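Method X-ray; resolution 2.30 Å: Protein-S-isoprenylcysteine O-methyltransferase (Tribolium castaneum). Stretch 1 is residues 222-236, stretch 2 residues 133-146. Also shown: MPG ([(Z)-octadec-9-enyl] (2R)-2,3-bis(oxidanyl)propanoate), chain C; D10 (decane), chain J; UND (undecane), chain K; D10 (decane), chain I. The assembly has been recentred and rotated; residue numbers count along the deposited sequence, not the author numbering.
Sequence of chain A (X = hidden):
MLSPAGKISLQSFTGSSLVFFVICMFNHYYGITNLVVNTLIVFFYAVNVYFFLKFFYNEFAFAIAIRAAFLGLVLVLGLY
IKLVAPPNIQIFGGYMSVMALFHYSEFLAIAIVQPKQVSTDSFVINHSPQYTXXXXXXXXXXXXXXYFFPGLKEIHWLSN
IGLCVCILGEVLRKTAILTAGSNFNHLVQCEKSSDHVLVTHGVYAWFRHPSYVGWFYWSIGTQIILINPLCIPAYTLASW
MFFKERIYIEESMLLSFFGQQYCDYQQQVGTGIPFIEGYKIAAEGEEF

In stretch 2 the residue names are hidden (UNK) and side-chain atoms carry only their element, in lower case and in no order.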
ATOM      1  N   THR A 222       3.276   2.500  14.461  1.00 18.89           N
ATOM      2  CA  THR A 222       4.677   2.743  14.131  1.00 21.13           C
ATOM      3  C   THR A 222       5.172   4.039  14.759  1.00 17.97           C
ATOM      4  O   THR A 222       6.302   4.107  15.254  1.00 14.77           O
ATOM      5  CB  THR A 222       4.873   2.786  12.614  1.00 15.70           C
ATOM      6  OG1 THR A 222       4.132   3.878  12.060  1.00 19.51           O
ATOM      7  CG2 THR A 222       4.424   1.478  11.968  1.00 18.23           C
ATOM      8  N   GLN A 223       4.336   5.077  14.752  1.00 17.60           N
ATOM      9  CA  GLN A 223       4.728   6.357  15.326  1.00 19.79           C
ATOM     10  C   GLN A 223       4.622   6.377  16.842  1.00 22.12           C
ATOM     11  O   GLN A 223       5.288   7.195  17.485  1.00 17.00           O
ATOM     12  CB  GLN A 223       3.878   7.477  14.721  1.00 24.63           C
ATOM     13  CG  GLN A 223       4.024   7.583  13.213  1.00 19.72           C
ATOM     14  CD  GLN A 223       5.477   7.631  12.785  1.00 26.77           C
ATOM     15  OE1 GLN A 223       6.215   8.539  13.163  1.00 29.36           O
ATOM     16  NE2 GLN A 223       5.903   6.635  12.015  1.00 20.93           N
ATOM     17  N   ILE A 224       3.807   5.500  17.428  1.00 17.33           N
ATOM     18  CA  ILE A 224       3.851   5.325  18.875  1.00 14.25           C
ATOM     19  C   ILE A 224       5.150   4.640  19.276  1.00 16.79           C
ATOM     20  O   ILE A 224       5.757   4.977  20.300  1.00 19.10           O
ATOM     21  CB  ILE A 224       2.617   4.541  19.363  1.00 22.50           C
ATOM     22  CG1 ILE A 224       1.339   5.304  18.993  1.00 24.64           C
ATOM     23  CG2 ILE A 224       2.702   4.305  20.873  1.00 23.44           C
ATOM     24  CD1 ILE A 224       0.047   4.638  19.432  1.00 22.01           C
ATOM     25  N   ILE A 225       5.603   3.674  18.474  1.00 17.88           N
ATOM     26  CA  ILE A 225       6.915   3.077  18.707  1.00 16.45           C
ATOM     27  C   ILE A 225       7.963   4.174  18.805  1.00 20.52           C
ATOM     28  O   ILE A 225       8.722   4.252  19.776  1.00 22.70           O
ATOM     29  CB  ILE A 225       7.259   2.068  17.595  1.00 15.87           C
ATOM     30  CG1 ILE A 225       6.225   0.940  17.566  1.00 25.61           C
ATOM     31  CG2 ILE A 225       8.670   1.504  17.792  1.00 16.98           C
ATOM     32  CD1 ILE A 225       6.411  -0.051  16.431  1.00 24.39           C
ATOM     33  N   LEU A 226       7.994   5.056  17.805  1.00 21.44           N
ATOM     34  CA  LEU A 226       8.973   6.133  17.730  1.00 25.02           C
ATOM     35  C   LEU A 226       8.741   7.231  18.762  1.00 23.77           C
ATOM     36  O   LEU A 226       9.620   8.081  18.938  1.00 19.31           O
ATOM     37  CB  LEU A 226       8.951   6.741  16.320  1.00 23.16           C
ATOM     38  CG  LEU A 226      10.065   6.433  15.314  1.00 27.29           C
ATOM     39  CD1 LEU A 226      10.776   5.113  15.575  1.00 20.75           C
ATOM     40  CD2 LEU A 226       9.488   6.433  13.907  1.00 22.01           C
ATOM     41  N   ILE A 227       7.595   7.235  19.440  1.00 23.77           N
ATOM     42  CA  ILE A 227       7.240   8.317  20.351  1.00 17.43           C
ATOM     43  C   ILE A 227       7.446   9.643  19.626  1.00 22.68           C
ATOM     44  O   ILE A 227       8.182  10.518  20.096  1.00 22.21           O
ATOM     45  CB  ILE A 227       8.054   8.248  21.658  1.00 22.41           C
ATOM     46  CG1 ILE A 227       8.014   6.821  22.224  1.00 21.29           C
ATOM     47  CG2 ILE A 227       7.505   9.251  22.677  1.00 21.16           C
ATOM     48  CD1 ILE A 227       8.694   6.644  23.574  1.00 30.25           C
ATOM     49  N   ASN A 228       6.806   9.789  18.461  1.00 21.69           N
ATOM     50  CA  ASN A 228       6.854  11.017  17.681  1.00 22.13           C
ATOM     51  C   ASN A 228       5.564  11.796  17.912  1.00 21.79           C
ATOM     52  O   ASN A 228       4.531  11.464  17.313  1.00 17.90           O
ATOM     53  CB  ASN A 228       7.034  10.704  16.192  1.00 27.13           C
ATOM     54  CG  ASN A 228       8.475  10.402  15.824  1.00 23.21           C
ATOM     55  OD1 ASN A 228       9.405  10.797  16.524  1.00 21.84           O
ATOM     56  ND2 ASN A 228       8.666   9.706  14.710  1.00 28.02           N
ATOM     57  N   PRO A 229       5.561  12.837  18.753  1.00 21.31           N
ATOM     58  CA  PRO A 229       4.299  13.543  19.033  1.00 23.63           C
ATOM     59  C   PRO A 229       3.726  14.288  17.839  1.00 26.01           C
ATOM     60  O   PRO A 229       2.526  14.592  17.842  1.00 23.31           O
ATOM     61  CB  PRO A 229       4.677  14.509  20.165  1.00 24.10           C
ATOM     62  CG  PRO A 229       6.149  14.685  20.044  1.00 31.30           C
ATOM     63  CD  PRO A 229       6.683  13.383  19.536  1.00 20.01           C
ATOM     64  N   LEU A 230       4.528  14.599  16.823  1.00 22.36           N
ATOM     65  CA  LEU A 230       4.002  15.280  15.646  1.00 26.13           C
ATOM     66  C   LEU A 230       3.445  14.305  14.615  1.00 29.50           C
ATOM     67  O   LEU A 230       2.410  14.580  13.998  1.00 27.55           O
ATOM     68  CB  LEU A 230       5.091  16.144  15.002  1.00 36.18           C
ATOM     69  CG  LEU A 230       5.715  17.235  15.878  1.00 34.50           C
ATOM     70  CD1 LEU A 230       6.792  17.977  15.100  1.00 33.85           C
ATOM     71  CD2 LEU A 230       4.659  18.208  16.390  1.00 32.04           C
ATOM     72  N   CYS A 231       4.105  13.164  14.420  1.00 22.78           N
ATOM     73  CA  CYS A 231       3.693  12.237  13.371  1.00 22.51           C
ATOM     74  C   CYS A 231       2.476  11.412  13.767  1.00 27.74           C
ATOM     75  O   CYS A 231       1.722  10.981  12.888  1.00 30.33           O
ATOM     76  CB  CYS A 231       4.849  11.306  13.006  1.00 18.93           C
ATOM     77  SG  CYS A 231       6.007  12.003  11.799  1.00 28.42           S
ATOM     78  N   ILE A 232       2.266  11.179  15.060  1.00 26.66           N
ATOM     79  CA  ILE A 232       1.164  10.335  15.514  1.00 23.12           C
ATOM     80  C   ILE A 232      -0.150  10.926  15.015  1.00 18.92           C
ATOM     81  O   ILE A 232      -0.903  10.229  14.319  1.00 24.96           O
ATOM     82  CB  ILE A 232       1.176  10.161  17.043  1.00 19.98           C
ATOM     83  CG1 ILE A 232       2.251   9.150  17.444  1.00 23.44           C
ATOM     84  CG2 ILE A 232      -0.197   9.705  17.559  1.00 21.31           C
ATOM     85  CD1 ILE A 232       2.513   9.076  18.946  1.00 29.32           C
ATOM     86  N   PRO A 233      -0.475  12.187  15.318  1.00 26.54           N
ATOM     87  CA  PRO A 233      -1.736  12.732  14.790  1.00 22.59           C
ATOM     88  C   PRO A 233      -1.738  12.862  13.279  1.00 24.05           C
ATOM     89  O   PRO A 233      -2.763  12.596  12.638  1.00 23.73           O
ATOM     90  CB  PRO A 233      -1.848  14.100  15.481  1.00 20.49           C
ATOM     91  CG  PRO A 233      -0.859  14.066  16.596  1.00 25.32           C
ATOM     92  CD  PRO A 233       0.240  13.188  16.124  1.00 28.31           C
ATOM     93  N   ALA A 234      -0.618  13.279  12.688  1.00 18.05           N
ATOM     94  CA  ALA A 234      -0.545  13.415  11.236  1.00 19.39           C
ATOM     95  C   ALA A 234      -0.787  12.076  10.553  1.00 22.80           C
ATOM     96  O   ALA A 234      -1.562  11.985   9.593  1.00 25.55           O
ATOM     97  CB  ALA A 234       0.814  13.990  10.836  1.00 24.88           C
ATOM     98  N   TYR A 235      -0.129  11.018  11.036  1.00 22.55           N
ATOM     99  CA  TYR A 235      -0.348   9.687  10.478  1.00 20.51           C
ATOM    100  C   TYR A 235      -1.793   9.241  10.664  1.00 26.70           C
ATOM    101  O   TYR A 235      -2.389   8.647   9.757  1.00 25.93           O
ATOM    102  CB  TYR A 235       0.606   8.684  11.129  1.00 23.92           C
ATOM    103  CG  TYR A 235       1.968   8.608  10.476  1.00 26.52           C
ATOM    104  CD1 TYR A 235       2.662   9.760  10.125  1.00 24.48           C
ATOM    105  CD2 TYR A 235       2.565   7.382  10.222  1.00 26.59           C
ATOM    106  CE1 TYR A 235       3.908   9.687   9.526  1.00 20.56           C
ATOM    107  CE2 TYR A 235       3.808   7.300   9.627  1.00 21.08           C
ATOM    108  CZ  TYR A 235       4.476   8.455   9.282  1.00 27.20           C
ATOM    109  OH  TYR A 235       5.715   8.372   8.688  1.00 20.62           O
ATOM    110  N   THR A 236      -2.374   9.515  11.834  1.00 17.20           N
ATOM    111  CA  THR A 236      -3.751   9.105  12.096  1.00 18.17           C
ATOM    112  C   THR A 236      -4.709   9.733  11.092  1.00 19.64           C
ATOM    113  O   THR A 236      -5.582   9.056  10.535  1.00 20.92           O
ATOM    114  CB  THR A 236      -4.148   9.492  13.525  1.00 24.36           C
ATOM    115  OG1 THR A 236      -3.253   8.877  14.463  1.00 17.49           O
ATOM    116  CG2 THR A 236      -5.578   9.055  13.838  1.00 25.75           C
ATOM    117  N   UNK A 133       7.881  11.343   1.736  1.00 27.88           N
ATOM    118  CA  UNK A 133       8.163  12.490   2.595  1.00 28.69           C
ATOM    119  C   UNK A 133       7.649  12.226   4.003  1.00 24.00           C
ATOM    120  O   UNK A 133       8.346  12.467   4.995  1.00 26.95           O
ATOM    121  c   UNK A 133       8.359  14.207   0.768  1.00 39.51           C
ATOM    122  c   UNK A 133       7.506  14.900   3.039  1.00 43.05           C
ATOM    123  c   UNK A 133       7.774  15.388   0.015  1.00 55.75           C
ATOM    124  c   UNK A 133       7.553  13.772   1.997  1.00 40.07           C
ATOM    125  N   UNK A 134       6.415  11.727   4.111  1.00 20.89           N
ATOM    126  CA  UNK A 134       5.858  11.414   5.422  1.00 23.65           C
ATOM    127  C   UNK A 134       6.739  10.424   6.170  1.00 17.58           C
ATOM    128  O   UNK A 134       6.974  10.577   7.374  1.00 25.28           O
ATOM    129  c   UNK A 134       4.441  10.861   5.271  1.00 18.88           C
ATOM    130  N   UNK A 135       7.241   9.404   5.470  1.00 20.69           N
ATOM    131  CA  UNK A 135       8.095   8.411   6.111  1.00 19.20           C
ATOM    132  C   UNK A 135       9.416   9.029   6.555  1.00 21.15           C
ATOM    133  O   UNK A 135       9.850   8.835   7.696  1.00 16.55           O
ATOM    134  c   UNK A 135       8.340   7.241   5.160  1.00 24.14           C
ATOM    135  N   UNK A 136      10.071   9.773   5.659  1.00 23.87           N
ATOM    136  CA  UNK A 136      11.331  10.424   6.015  1.00 28.20           C
ATOM    137  C   UNK A 136      11.106  11.440   7.126  1.00 25.96           C
ATOM    138  O   UNK A 136      11.932  11.582   8.036  1.00 29.33           O
ATOM    139  c   UNK A 136      11.963  11.081   4.773  1.00 21.27           C
ATOM    140  c   UNK A 136      12.319  10.026   3.737  1.00 27.90           C
ATOM    141  c   UNK A 136      13.205  11.885   5.150  1.00 29.38           C
ATOM    142  N   UNK A 137       9.985  12.164   7.075  1.00 19.00           N
ATOM    143  CA  UNK A 137       9.728  13.186   8.082  1.00 27.69           C
ATOM    144  C   UNK A 137       9.599  12.578   9.471  1.00 28.50           C
ATOM    145  O   UNK A 137       9.867  13.254  10.471  1.00 31.23           O
ATOM    146  o   UNK A 137       7.300  13.229   8.007  1.00 44.10           O
ATOM    147  c   UNK A 137       8.469  13.975   7.725  1.00 27.02           C
ATOM    148  N   UNK A 138       9.184  11.311   9.562  1.00 22.30           N
ATOM    149  CA  UNK A 138       9.147  10.645  10.859  1.00 24.63           C
ATOM    150  C   UNK A 138      10.541  10.231  11.310  1.00 26.02           C
ATOM    151  O   UNK A 138      10.790  10.117  12.514  1.00 20.59           O
ATOM    152  o   UNK A 138       8.850   8.312  10.200  1.00 27.29           O
ATOM    153  c   UNK A 138       8.222   9.426  10.811  1.00 20.23           C
ATOM    154  N   UNK A 139      11.457  10.009  10.366  1.00 26.33           N
ATOM    155  CA  UNK A 139      12.842   9.736  10.734  1.00 28.49           C
ATOM    156  C   UNK A 139      13.524  10.992  11.258  1.00 24.67           C
ATOM    157  O   UNK A 139      14.261  10.936  12.249  1.00 21.55           O
ATOM    158  c   UNK A 139      12.604   5.488   6.306  1.00 30.37           C
ATOM    159  c   UNK A 139      13.481   5.873   5.331  1.00 25.35           C
ATOM    160  c   UNK A 139      12.062   7.150   9.453  1.00 30.06           C
ATOM    161  c   UNK A 139      14.289   7.007   5.478  1.00 36.58           C
ATOM    162  c   UNK A 139      13.341   7.415   7.636  1.00 30.13           C
ATOM    163  c   UNK A 139      14.228   7.783   6.620  1.00 29.44           C
ATOM    164  c   UNK A 139      13.614   9.185   9.535  1.00 20.49           C
ATOM    165  n   UNK A 139      11.771   6.128   8.582  1.00 25.69           N
ATOM    166  c   UNK A 139      12.542   6.269   7.458  1.00 28.24           C
ATOM    167  c   UNK A 139      13.019   7.963   8.919  1.00 22.78           C
ATOM    168  N   UNK A 140      13.299  12.135  10.604  1.00 26.39           N
ATOM    169  CA  UNK A 140      13.967  13.359  11.025  1.00 34.78           C
ATOM    170  C   UNK A 140      13.412  13.831  12.362  1.00 30.16           C
ATOM    171  O   UNK A 140      14.159  14.303  13.227  1.00 25.46           O
ATOM    172  c   UNK A 140      12.435  14.986   9.844  1.00 48.22           C
ATOM    173  c   UNK A 140      14.318  13.911   8.590  1.00 25.55           C
ATOM    174  c   UNK A 140      13.852  14.448   9.939  1.00 24.39           C
ATOM    175  N   UNK A 141      12.097  13.705  12.563  1.00 29.01           N
ATOM    176  CA  UNK A 141      11.523  14.068  13.853  1.00 28.55           C
ATOM    177  C   UNK A 141      12.170  13.265  14.970  1.00 27.22           C
ATOM    178  O   UNK A 141      12.592  13.824  15.990  1.00 25.64           O
ATOM    179  o   UNK A 141       7.329  14.062  16.385  1.00 29.00           O
ATOM    180  c   UNK A 141       7.892  13.933  15.280  1.00 30.55           C
ATOM    181  c   UNK A 141      10.008  13.852  13.859  1.00 26.20           C
ATOM    182  o   UNK A 141       7.289  13.583  14.246  1.00 38.27           O
ATOM    183  c   UNK A 141       9.376  14.210  15.205  1.00 28.55           C
ATOM    184  N   UNK A 142      12.255  11.944  14.797  1.00 26.17           N
ATOM    185  CA  UNK A 142      12.843  11.102  15.831  1.00 29.83           C
ATOM    186  C   UNK A 142      14.245  11.576  16.189  1.00 22.98           C
ATOM    187  O   UNK A 142      14.544  11.837  17.360  1.00 19.27           O
ATOM    188  c   UNK A 142      12.749   8.136  17.378  1.00 19.19           C
ATOM    189  c   UNK A 142      12.871   9.643  15.372  1.00 21.23           C
ATOM    190  c   UNK A 142      13.329   7.284  18.301  1.00 23.67           C
ATOM    191  c   UNK A 142      14.678   7.000  18.223  1.00 20.95           C
ATOM    192  c   UNK A 142      13.505   8.711  16.369  1.00 25.32           C
ATOM    193  c   UNK A 142      15.443   7.568  17.224  1.00 23.96           C
ATOM    194  c   UNK A 142      14.858   8.418  16.304  1.00 18.08           C
ATOM    195  N   UNK A 143      15.116  11.716  15.188  1.00 27.32           N
ATOM    196  CA  UNK A 143      16.518  12.004  15.460  1.00 32.78           C
ATOM    197  C   UNK A 143      16.744  13.449  15.892  1.00 24.44           C
ATOM    198  O   UNK A 143      17.656  13.714  16.681  1.00 35.68           O
ATOM    199  c   UNK A 143      18.372   9.454  14.831  1.00 27.78           C
ATOM    200  c   UNK A 143      18.518   8.095  14.645  1.00 37.57           C
ATOM    201  c   UNK A 143      17.816   7.458  13.642  1.00 28.54           C
ATOM    202  c   UNK A 143      17.368  11.668  14.235  1.00 26.65           C
ATOM    203  c   UNK A 143      16.971   8.185  12.825  1.00 28.90           C
ATOM    204  c   UNK A 143      16.829   9.543  13.017  1.00 30.74           C
ATOM    205  c   UNK A 143      17.532  10.194  14.016  1.00 25.41           C
ATOM    206  N   UNK A 144      15.939  14.390  15.399  1.00 22.61           N
ATOM    207  CA  UNK A 144      15.990  15.748  15.933  1.00 29.77           C
ATOM    208  C   UNK A 144      15.491  15.759  17.372  1.00 30.11           C
ATOM    209  O   UNK A 144      16.101  16.374  18.255  1.00 28.61           O
ATOM    210  c   UNK A 144      14.974  18.062  15.744  1.00 30.83           C
ATOM    211  c   UNK A 144      15.182  16.713  15.043  1.00 29.41           C
ATOM    212  c   UNK A 144      15.902  16.910  13.705  1.00 24.55           C
ATOM    213  c   UNK A 144      15.176  17.821  12.719  1.00 26.81           C
ATOM    214  N   UNK A 145      14.377  15.069  17.633  1.00 28.89           N
ATOM    215  CA  UNK A 145      13.835  15.022  18.986  1.00 26.22           C
ATOM    216  C   UNK A 145      14.734  14.220  19.917  1.00 29.38           C
ATOM    217  O   UNK A 145      14.857  14.549  21.103  1.00 29.59           O
ATOM    218  c   UNK A 145      11.363  15.378  18.446  1.00 26.68           C
ATOM    219  o   UNK A 145       9.930  13.482  18.466  1.00 28.77           O
ATOM    220  c   UNK A 145      12.427  14.430  18.971  1.00 22.33           C
ATOM    221  c   UNK A 145      10.005  14.721  18.335  1.00 24.88           C
ATOM    222  o   UNK A 145       9.010  15.442  18.115  1.00 32.04           O
ATOM    223  N   UNK A 146      15.361  13.157  19.407  1.00 27.43           N
ATOM    224  CA  UNK A 146      16.246  12.363  20.247  1.00 26.04           C
ATOM    225  C   UNK A 146      17.540  13.103  20.561  1.00 30.26           C
ATOM    226  O   UNK A 146      18.179  12.812  21.577  1.00 21.94           O
ATOM    227  o   UNK A 146      16.672  10.006  20.592  1.00 23.76           O
ATOM    228  c   UNK A 146      17.829  11.052  18.748  1.00 30.33           C
ATOM    229  c   UNK A 146      16.545  11.013  19.582  1.00 29.90           C
TER
HETATM  230  C2  MPG C 325       2.723   7.596   6.294  1.00 59.11           C
HETATM  231  C3  MPG C 325       1.519   7.206   7.143  1.00 64.24           C
HETATM  232  C4  MPG C 325       0.453   6.504   6.307  1.00 56.78           C
HETATM  233  C5  MPG C 325      -0.579   5.899   7.232  1.00 56.75           C
HETATM  234  C6  MPG C 325      -1.720   5.339   6.399  1.00 59.90           C
HETATM  235  C7  MPG C 325      -1.290   4.174   5.512  1.00 61.23           C
HETATM  236  C8  MPG C 325      -2.061   4.301   4.210  1.00 62.85           C
HETATM  237  C9  MPG C 325      -1.994   2.972   3.463  1.00 57.83           C
HETATM  238  C10 MPG C 325      -1.356   2.810   2.327  1.00 62.80           C
HETATM  239  C11 MPG C 325      -0.605   3.935   1.612  1.00 60.80           C
HETATM  240  C12 MPG C 325       0.556   3.343   0.829  1.00 55.73           C
HETATM  241  C13 MPG C 325       0.044   2.528  -0.353  1.00 58.70           C
HETATM  242  C14 MPG C 325       1.141   1.560  -0.771  1.00 64.76           C
HETATM  243  C15 MPG C 325       0.780   0.900  -2.100  1.00 68.36           C
HETATM  244  C16 MPG C 325       1.935   1.036  -3.089  1.00 63.50           C
HETATM  245  O1  MPG C 325       4.368   5.928   6.669  1.00 73.41           O
HETATM  246  C1  MPG C 325       3.446   6.375   5.728  1.00 58.69           C
HETATM  247  CXD MPG C 325       5.223   3.950   7.953  1.00 51.44           C
HETATM  248  O2  MPG C 325       4.840   3.506   9.223  1.00 59.22           O
HETATM  249  C21 MPG C 325       6.464   4.846   8.089  1.00 64.55           C
HETATM  250  O3  MPG C 325       6.696   5.143   9.436  1.00 52.90           O
HETATM  251  O4  MPG C 325       2.968   4.310   7.379  1.00 70.63           O
HETATM  252  CX3 MPG C 325       4.077   4.727   7.318  1.00 73.59           C
HETATM  253  C1  D10 J 308      17.122   5.222   8.593  1.00 42.94           C
HETATM  254  C2  D10 J 308      16.602   4.280   7.509  1.00 48.06           C
HETATM  255  C3  D10 J 308      15.346   3.559   7.995  1.00 32.56           C
HETATM  256  C4  D10 J 308      14.831   2.655   6.875  1.00 38.33           C
HETATM  257  C5  D10 J 308      13.556   1.942   7.317  1.00 32.30           C
HETATM  258  C6  D10 J 308      13.009   1.136   6.140  1.00 32.41           C
HETATM  259  C7  D10 J 308      11.776   0.350   6.577  1.00 38.14           C
HETATM  260  C8  D10 J 308      11.016  -0.138   5.343  1.00 43.42           C
HETATM  261  C9  D10 J 308      11.853  -1.178   4.604  1.00 35.51           C
HETATM  262  C1  UND K 309       4.272  14.889   7.566  1.00 49.06           C
HETATM  263  C2  UND K 309       4.309  16.128   8.457  1.00 66.58           C
HETATM  264  C3  UND K 309       4.682  15.723   9.883  1.00 35.62           C
HETATM  265  C4  UND K 309       5.418  16.858  10.598  1.00 51.06           C
HETATM  266  C5  UND K 309       6.723  16.342  11.206  1.00 53.57           C
HETATM  267  C6  UND K 309       7.718  17.488  11.378  1.00 57.43           C
HETATM  268  C7  UND K 309       9.136  16.919  11.374  1.00 52.14           C
HETATM  269  C8  UND K 309      10.150  18.054  11.493  1.00 50.89           C
HETATM  270  C9  UND K 309      10.162  18.586  12.927  1.00 49.17           C
HETATM  271  C10 UND K 309      11.516  18.321  13.584  1.00 49.79           C
HETATM  272  C11 UND K 309      11.346  18.257  15.101  1.00 41.32           C
HETATM  273  C3  D10 I 307      17.514   9.315   4.463  1.00 42.74           C
HETATM  274  C4  D10 I 307      17.443  10.507   5.414  1.00 56.09           C
HETATM  275  C5  D10 I 307      17.425  10.018   6.861  1.00 40.79           C
HETATM  276  C6  D10 I 307      17.358  11.218   7.804  1.00 47.18           C
HETATM  277  C7  D10 I 307      17.354  10.733   9.252  1.00 44.12           C
HETATM  278  C8  D10 I 307      17.505  11.929  10.189  1.00 43.75           C

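Position 133 carries four carbons, forked at the first with one arm two carbons long, and stays out of reach of stretch 1; this is Ile 133. At 134 a single carbon lies 4.4 Å from CE1 of Tyr 235, and the backbone O accepts a hydrogen bond from Tyr 235 OH (2.9 Å); the residue is Ala 134. Position 135 also has one carbon, its CA-to-CB bond pointing away, with its CA 3.5 Å from Tyr 235 OH: Ala 135. Three carbons, one carrying the other two, make up the side chain at 136, where the CA-to-CB bond points away; this is Val 136.

Position 137 has one carbon and one oxygen. The oxygen bonds back to Ala 134 O at 2.7 Å and lies 4.2 Å from Cys 231 SG, as fits Ser 137. The same two atoms occur at 138, where the CA-to-CB bond points toward stretch 1, with CB 3.2 Å from Gln 223 OE1 and 3.5 Å from Cys 231 SG; the oxygen turns back to Ala 135 O (2.7 Å). This is Ser 138; its CA lies 6.2 Å from CA of Cys 231, so the backbones are close here.

At 139 a single carbon leads to fused five- and six-membered rings holding eight carbons and one nitrogen; this is Trp 139. Its CA-to-CB bond points away, although the end of the side chain comes nearer, and one ring face packs over the chain J decane. Position 140, three carbons branched at the first, has its CA-to-CB bond pointing away: Val 140.

At 141 an extended chain of three carbons ends in two oxygens. One lies 2.9 Å from Leu 230 N, the other 3.2 Å from Cys 231 N. This is Glu 141, whose OE2 accepts a well-aligned hydrogen bond from Leu 230 N and whose OE1 accepts a weak one from Cys 231 N.

A carbon bearing a six-carbon ring at 142 brings the ring edge to Leu 226 O (3.5 Å from the nearest ring carbon); it is Phe 142. The same atoms occur at 143, where the CA-to-CB bond points away although the end of the side chain comes nearer, giving Phe 143. Position 144, four carbons forked at the first, is the out-of-reach Ile 144. Three carbons end in two oxygens at 145. This is Glu 145, whose OE2 lies 3.4 Å from Pro 229 CD. One carbon bearing an oxygen and a carbon makes 146 Thr 146, also out of reach.

The contact joins helix 133-146 to a loop and the nearly antiparallel helix 231-236. Glu 141 receives backbone NH groups where the chain enters that helix, while Asn 228 ND2 binds Gln 223 OE1 (3.1 Å) and, weakly, Ser 138 O (3.1 Å). Leu 226 packs against Phe 142 at one end; Tyr 235 anchors the other through Ala 134 O.

Stretch 2 133-146: IAAVSSWVEFFIET
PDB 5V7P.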